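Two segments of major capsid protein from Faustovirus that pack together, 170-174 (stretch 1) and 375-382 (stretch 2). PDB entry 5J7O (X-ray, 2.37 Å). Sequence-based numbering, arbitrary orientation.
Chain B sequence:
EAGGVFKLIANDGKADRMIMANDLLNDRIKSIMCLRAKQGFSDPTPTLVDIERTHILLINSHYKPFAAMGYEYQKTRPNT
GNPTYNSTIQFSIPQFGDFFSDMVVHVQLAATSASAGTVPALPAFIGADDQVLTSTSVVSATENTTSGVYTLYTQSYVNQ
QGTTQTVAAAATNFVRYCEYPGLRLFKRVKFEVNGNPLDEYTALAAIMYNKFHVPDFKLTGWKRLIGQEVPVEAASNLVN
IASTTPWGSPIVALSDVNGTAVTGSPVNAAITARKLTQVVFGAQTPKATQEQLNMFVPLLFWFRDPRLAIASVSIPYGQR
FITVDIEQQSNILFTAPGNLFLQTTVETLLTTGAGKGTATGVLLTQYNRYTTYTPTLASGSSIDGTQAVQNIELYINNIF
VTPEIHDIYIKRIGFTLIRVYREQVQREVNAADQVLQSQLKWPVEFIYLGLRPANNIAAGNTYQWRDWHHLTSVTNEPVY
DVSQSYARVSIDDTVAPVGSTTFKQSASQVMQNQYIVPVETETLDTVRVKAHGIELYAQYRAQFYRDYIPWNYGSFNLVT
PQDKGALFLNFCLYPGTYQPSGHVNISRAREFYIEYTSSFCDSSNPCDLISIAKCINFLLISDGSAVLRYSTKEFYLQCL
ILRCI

Stretch 1, residues 170-174: AATNF
Stretch 2 (375-382) PTLASGSS

A single asparagine side chain, that of Asn173, does most of the work of joining these two segments: its amide binds the backbone of 375-382 at three points, and its own backbone NH makes the fourth direct hydrogen bond of the contact. The carboxamide oxygen accepts from the backbone of Ala378 (Ala378 N to Asn173 OD1, 2.6 Å, N-H...O angle 168°), a short and nearly straight bond. The amide nitrogen donates to two carbonyls, Asn173 ND2 to Ser381 O at 2.8 Å (145°) and Asn173 ND2 to Ala378 O at 3.2 Å (146°). Ala378 is thus read through both its NH and its CO, as a neighbouring strand might read it, but here by a side chain. The rotamer that permits this has chi1 at -71° (m) and chi2 at -35°, with the CA-to-CB bond directed toward the other segment.

The receiving segment has no regular helix or strand. Leu377 (phi/psi -77/140) and Ala378 (-80/145) are extended; a type II beta turn then runs from Ala378 to Ser381, with Ser379 at -75/136 and Gly380 at 70/25, a positive phi that by itself favours glycine. The two carbonyls that receive Asn173 ND2 belong to the first and last residues of this turn, so the amide bridges its ends. Ser379 directs its CA-to-CB bond away from stretch 1, and Gly380 makes no contact with it.

Ser381 (-116/111) closes the arrangement. Its CA-to-CB bond points toward stretch 1, and chi1 of -175° (t) places the hydroxyl to accept from the backbone, Asn173 N to Ser381 OG, 3.0 Å and nearly linear at 170°. This OG is also hydrogen-bonded elsewhere in the structure. Ser381 OG lies 3.8 Å from Thr172 CA, although the CA-to-CB bond of Thr172 points away (chi1 -56°, m).

Stretch 1 is extended throughout: Ala171 at -166/139, Thr172 at -127/136, Asn173 at -77/160. Side chains consequently alternate, with Ala171 and Asn173 toward the partner and Ala170, Thr172 and Phe174 away. The register follows the two inward residues: CA of Ala171 is 5.8 Å from CA of Ala378, and CA of Asn173 is 5.8 Å from CA of Ser381. Across these two pairs the numbering rises on both sides, though the segments do not run parallel; two residue steps in stretch 1 (171 to 173) span three in stretch 2 (378 to 381), the extra step being taken up in the turn.

Beside the polar cluster, the methyls of Ala171 and Ala378 meet, CB to CB at 3.7 Å, both directed toward the opposing segment; Ala171 O also sits 3.6 Å from Ala378 CB. Leu377 CA lies 3.4 Å from Asn173 OD1; the Leu377 CA-to-CB bond points sideways, with rotamer m,t (-67°, 168°). One water extends the network by donating to Asn173 OD1 at 2.8 Å and to Thr376 O at 3.0 Å, linking atoms that are themselves 4.3 Å apart. The contact buries 283 Å² in total, and Asn173 contributes the largest share, 105 Å².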

ATOM      1  N   ALA B 170     -39.906   2.462  16.708  1.00 37.56           N
ATOM      2  CA  ALA B 170     -39.398   2.520  15.344  1.00 37.84           C
ATOM      3  C   ALA B 170     -37.890   2.290  15.305  1.00 38.71           C
ATOM      4  O   ALA B 170     -37.153   2.669  16.220  1.00 39.94           O
ATOM      5  CB  ALA B 170     -39.736   3.865  14.704  1.00 37.43           C
ATOM      6  N   ALA B 171     -37.437   1.658  14.224  1.00 38.03           N
ATOM      7  CA  ALA B 171     -36.025   1.391  13.986  1.00 37.17           C
ATOM      8  C   ALA B 171     -35.856   0.973  12.534  1.00 38.17           C
ATOM      9  O   ALA B 171     -36.674   0.217  12.006  1.00 37.71           O
ATOM     10  CB  ALA B 171     -35.490   0.297  14.920  1.00 35.65           C
ATOM     11  N   THR B 172     -34.796   1.464  11.899  1.00 38.59           N
ATOM     12  CA  THR B 172     -34.532   1.180  10.496  1.00 38.55           C
ATOM     13  C   THR B 172     -33.115   0.650  10.338  1.00 37.84           C
ATOM     14  O   THR B 172     -32.173   1.179  10.936  1.00 38.00           O
ATOM     15  CB  THR B 172     -34.719   2.433   9.626  1.00 39.31           C
ATOM     16  OG1 THR B 172     -36.041   2.954   9.814  1.00 41.62           O
ATOM     17  CG2 THR B 172     -34.518   2.102   8.154  1.00 38.45           C
ATOM     18  N   ASN B 173     -32.973  -0.399   9.536  1.00 37.97           N
ATOM     19  CA  ASN B 173     -31.662  -0.943   9.226  1.00 37.06           C
ATOM     20  C   ASN B 173     -30.951  -0.074   8.194  1.00 36.11           C
ATOM     21  O   ASN B 173     -31.568   0.705   7.463  1.00 38.02           O
ATOM     22  CB  ASN B 173     -31.784  -2.373   8.701  1.00 37.49           C
ATOM     23  CG  ASN B 173     -32.193  -3.361   9.777  1.00 38.27           C
ATOM     24  OD1 ASN B 173     -31.807  -3.228  10.938  1.00 39.08           O
ATOM     25  ND2 ASN B 173     -32.973  -4.365   9.393  1.00 37.93           N
ATOM     26  N   PHE B 174     -29.631  -0.216   8.145  1.00 34.75           N
ATOM     27  CA  PHE B 174     -28.835   0.407   7.102  1.00 33.95           C
ATOM     28  C   PHE B 174     -28.687  -0.551   5.922  1.00 34.24           C
ATOM     29  O   PHE B 174     -29.029  -1.733   5.999  1.00 36.19           O
ATOM     30  CB  PHE B 174     -27.461   0.821   7.635  1.00 32.95           C
ATOM     31  CG  PHE B 174     -27.485   2.054   8.502  1.00 33.82           C
ATOM     32  CD1 PHE B 174     -28.679   2.689   8.805  1.00 35.19           C
ATOM     33  CD2 PHE B 174     -26.307   2.584   9.001  1.00 35.56           C
ATOM     34  CE1 PHE B 174     -28.697   3.823   9.599  1.00 35.91           C
ATOM     35  CE2 PHE B 174     -26.318   3.718   9.793  1.00 37.02           C
ATOM     36  CZ  PHE B 174     -27.515   4.338  10.092  1.00 36.59           C
ATOM     37  N   PRO B 375     -23.965  -4.023  17.510  1.00 34.37           N
ATOM     38  CA  PRO B 375     -24.934  -3.552  16.512  1.00 34.81           C
ATOM     39  C   PRO B 375     -26.019  -4.590  16.262  1.00 34.63           C
ATOM     40  O   PRO B 375     -25.751  -5.791  16.179  1.00 34.74           O
ATOM     41  CB  PRO B 375     -24.070  -3.319  15.268  1.00 33.71           C
ATOM     42  CG  PRO B 375     -22.712  -3.026  15.813  1.00 32.51           C
ATOM     43  CD  PRO B 375     -22.576  -3.887  17.041  1.00 33.16           C
ATOM     44  N   THR B 376     -27.257  -4.114  16.143  1.00 36.42           N
ATOM     45  CA  THR B 376     -28.429  -4.977  16.128  1.00 38.19           C
ATOM     46  C   THR B 376     -29.319  -4.651  14.938  1.00 39.49           C
ATOM     47  O   THR B 376     -29.553  -3.479  14.625  1.00 39.76           O
ATOM     48  CB  THR B 376     -29.228  -4.833  17.434  1.00 39.12           C
ATOM     49  OG1 THR B 376     -28.376  -5.124  18.549  1.00 39.22           O
ATOM     50  CG2 THR B 376     -30.413  -5.784  17.450  1.00 39.41           C
ATOM     51  N   LEU B 377     -29.814  -5.697  14.281  1.00 40.28           N
ATOM     52  CA  LEU B 377     -30.761  -5.541  13.187  1.00 39.21           C
ATOM     53  C   LEU B 377     -32.152  -5.233  13.723  1.00 41.13           C
ATOM     54  O   LEU B 377     -32.590  -5.807  14.724  1.00 43.12           O
ATOM     55  CB  LEU B 377     -30.815  -6.811  12.339  1.00 37.82           C
ATOM     56  CG  LEU B 377     -29.585  -7.200  11.521  1.00 35.78           C
ATOM     57  CD1 LEU B 377     -29.731  -8.620  11.003  1.00 34.37           C
ATOM     58  CD2 LEU B 377     -29.391  -6.234  10.369  1.00 34.58           C
ATOM     59  N   ALA B 378     -32.847  -4.326  13.045  1.00 39.35           N
ATOM     60  CA  ALA B 378     -34.245  -4.071  13.350  1.00 39.94           C
ATOM     61  C   ALA B 378     -35.123  -5.137  12.706  1.00 42.46           C
ATOM     62  O   ALA B 378     -34.833  -5.637  11.615  1.00 44.10           O
ATOM     63  CB  ALA B 378     -34.662  -2.684  12.862  1.00 39.04           C
ATOM     64  N   SER B 379     -36.205  -5.487  13.395  1.00 43.15           N
ATOM     65  CA  SER B 379     -37.131  -6.477  12.867  1.00 44.15           C
ATOM     66  C   SER B 379     -37.974  -5.874  11.752  1.00 41.86           C
ATOM     67  O   SER B 379     -38.472  -4.751  11.867  1.00 40.58           O
ATOM     68  CB  SER B 379     -38.034  -7.011  13.979  1.00 46.85           C
ATOM     69  OG  SER B 379     -37.275  -7.619  15.009  1.00 50.10           O
ATOM     70  N   GLY B 380     -38.129  -6.625  10.665  1.00 42.46           N
ATOM     71  CA  GLY B 380     -38.984  -6.189   9.576  1.00 44.92           C
ATOM     72  C   GLY B 380     -38.466  -5.009   8.785  1.00 44.12           C
ATOM     73  O   GLY B 380     -39.263  -4.275   8.191  1.00 45.35           O
ATOM     74  N   SER B 381     -37.152  -4.799   8.764  1.00 41.16           N
ATOM     75  CA  SER B 381     -36.526  -3.752   7.962  1.00 40.07           C
ATOM     76  C   SER B 381     -35.645  -4.433   6.923  1.00 37.41           C
ATOM     77  O   SER B 381     -34.620  -5.030   7.269  1.00 35.54           O
ATOM     78  CB  SER B 381     -35.720  -2.794   8.839  1.00 39.87           C
ATOM     79  OG  SER B 381     -35.204  -1.717   8.077  1.00 39.59           O
ATOM     80  N   SER B 382     -36.045  -4.348   5.657  1.00 36.84           N
ATOM     81  CA  SER B 382     -35.410  -5.096   4.580  1.00 38.63           C
ATOM     82  C   SER B 382     -35.094  -4.161   3.417  1.00 37.89           C
ATOM     83  O   SER B 382     -35.449  -2.979   3.424  1.00 39.19           O
ATOM     84  CB  SER B 382     -36.301  -6.256   4.120  1.00 40.80           C
ATOM     85  OG  SER B 382     -37.576  -5.786   3.719  1.00 44.79           O
TER
HETATM   86  O   HOH W   1     -30.425  -1.471  12.604  1.00 33.20           O